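Local coordinates for cytosol aminopeptidase (Coxiella burnetii, PDB 3IJ3), which probably removes amino acids from the N-termini of peptides as a manganese-dependent metalloaminopeptidase of the M17 family, at residues 188-193 against 231-236. Residues are numbered along the deposited sequence; the frame is centred on the assembly and turned at random.
Sequences ELAQAV and LLIDLK. With SO4 (sulfate ion), chain G.
I233 reaches from the strand to the helix face formed by A190 and V193, and these three residues bury most of the surface shared by 188-193 and 231-236. Its two branches divide the work. CG1 lies beside the backbone N (chi1 -58°) and sends CD1 onto the helix backbone, where I233 CD1 comes within 3.6 Å of A190 CA; farther back, I233 CG1 rests 4.0 Å from A190 CB. The other branch, CG2, meets V193 tip to tip, with I233 CG2 3.7 Å from V193 CG1. With only a methyl on A190, the isoleucine can probably come this close to the main chain. V193 CG1, anti to its own backbone N, also touches the next inward-facing strand residue, 3.9 Å from L235 CD1. At the other end L231 CD1 lies 4.3 Å from A190 CB, a looser contact. All of these residues are buried, and their meeting is purely apolar. D234, from the opposite face of the strand, forms a salt bridge with R297, while K236 NZ donates a hydrogen bond to a sulfate that K203 and R295 also bind. Backbone hydrogen bonds join 231-236 to strands 203-208 and 295-305, both antiparallel to it. The axes of segments 188-193 and 231-236 approach to 9.3 Å and run 6° from parallel, so this part of helix 186-200 packs along strand 231-237, a helix-on-sheet layer of the α/β catalytic domain of M17 aminopeptidases.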
# COMPACT_ATOMS: atom_id res chain seq x y z
N GLU A 188 20.51 -24.34 19.12
CA GLU A 188 19.83 -24.33 20.41
C GLU A 188 18.63 -25.28 20.41
O GLU A 188 18.31 -25.92 21.43
CB GLU A 188 19.40 -22.93 20.84
CG GLU A 188 20.57 -22.00 21.16
CD GLU A 188 21.25 -21.38 19.97
OE1 GLU A 188 20.70 -21.38 18.84
OE2 GLU A 188 22.35 -20.84 20.18
N LEU A 189 17.96 -25.37 19.28
CA LEU A 189 16.82 -26.27 19.13
C LEU A 189 17.35 -27.71 19.18
O LEU A 189 16.78 -28.57 19.88
CB LEU A 189 16.09 -25.98 17.83
CG LEU A 189 14.77 -26.67 17.57
CD1 LEU A 189 13.81 -26.46 18.78
CD2 LEU A 189 14.16 -26.18 16.25
N ALA A 190 18.45 -27.98 18.48
CA ALA A 190 19.07 -29.31 18.55
C ALA A 190 19.47 -29.66 19.99
O ALA A 190 19.25 -30.80 20.44
CB ALA A 190 20.30 -29.39 17.62
N GLN A 191 20.04 -28.69 20.72
CA GLN A 191 20.41 -28.92 22.10
C GLN A 191 19.19 -29.24 22.98
O GLN A 191 19.25 -30.11 23.86
CB GLN A 191 21.18 -27.71 22.66
CG GLN A 191 21.62 -27.90 24.12
CD GLN A 191 22.45 -29.19 24.32
OE1 GLN A 191 22.09 -30.07 25.12
NE2 GLN A 191 23.53 -29.33 23.54
N ALA A 192 18.08 -28.54 22.75
CA ALA A 192 16.87 -28.80 23.52
C ALA A 192 16.40 -30.25 23.29
O ALA A 192 15.99 -30.95 24.23
CB ALA A 192 15.75 -27.78 23.12
N VAL A 193 16.45 -30.70 22.05
CA VAL A 193 16.07 -32.07 21.72
C VAL A 193 16.99 -33.06 22.42
O VAL A 193 16.52 -34.06 22.98
CB VAL A 193 16.03 -32.34 20.19
CG1 VAL A 193 15.69 -33.81 19.93
CG2 VAL A 193 14.98 -31.40 19.45
N LEU A 231 20.14 -27.46 9.81
CA LEU A 231 20.38 -28.85 10.21
C LEU A 231 19.09 -29.63 10.28
O LEU A 231 18.00 -29.05 10.20
CB LEU A 231 21.15 -28.88 11.52
CG LEU A 231 20.57 -28.17 12.72
CD1 LEU A 231 19.60 -29.12 13.39
CD2 LEU A 231 21.59 -27.72 13.75
N LEU A 232 19.22 -30.94 10.37
CA LEU A 232 18.09 -31.83 10.56
C LEU A 232 18.34 -32.62 11.83
O LEU A 232 19.41 -33.21 12.00
CB LEU A 232 17.90 -32.78 9.38
CG LEU A 232 16.82 -33.85 9.52
CD1 LEU A 232 15.41 -33.24 9.61
CD2 LEU A 232 16.92 -34.83 8.38
N ILE A 233 17.38 -32.57 12.74
CA ILE A 233 17.42 -33.32 14.00
C ILE A 233 16.60 -34.60 13.80
O ILE A 233 15.45 -34.52 13.38
CB ILE A 233 16.79 -32.49 15.13
CG1 ILE A 233 17.51 -31.17 15.29
CG2 ILE A 233 16.79 -33.28 16.48
CD1 ILE A 233 16.66 -30.09 15.97
N ASP A 234 17.16 -35.76 14.18
CA ASP A 234 16.53 -37.08 13.99
C ASP A 234 16.69 -37.88 15.28
O ASP A 234 17.79 -38.34 15.60
CB ASP A 234 17.22 -37.77 12.81
CG ASP A 234 16.56 -39.11 12.38
OD1 ASP A 234 15.59 -39.56 13.00
OD2 ASP A 234 17.05 -39.70 11.36
N LEU A 235 15.61 -37.97 16.05
CA LEU A 235 15.59 -38.70 17.32
C LEU A 235 14.82 -40.00 17.19
O LEU A 235 13.78 -40.05 16.52
CB LEU A 235 14.97 -37.83 18.43
CG LEU A 235 14.66 -38.45 19.82
CD1 LEU A 235 14.55 -37.38 20.91
CD2 LEU A 235 13.35 -39.29 19.78
N LYS A 236 15.33 -41.06 17.84
CA LYS A 236 14.65 -42.35 17.87
C LYS A 236 14.59 -42.91 19.29
O LYS A 236 15.52 -42.76 20.07
CB LYS A 236 15.29 -43.38 16.94
CG LYS A 236 15.07 -43.06 15.48
CD LYS A 236 15.62 -44.11 14.53
CE LYS A 236 15.06 -43.86 13.12
NZ LYS A 236 15.50 -44.89 12.12
S SO4 G . 16.95 -47.78 13.14
O1 SO4 G . 17.85 -47.06 14.03
O2 SO4 G . 16.90 -49.19 13.51
O3 SO4 G . 15.61 -47.22 13.26
O4 SO4 G . 17.40 -47.67 11.75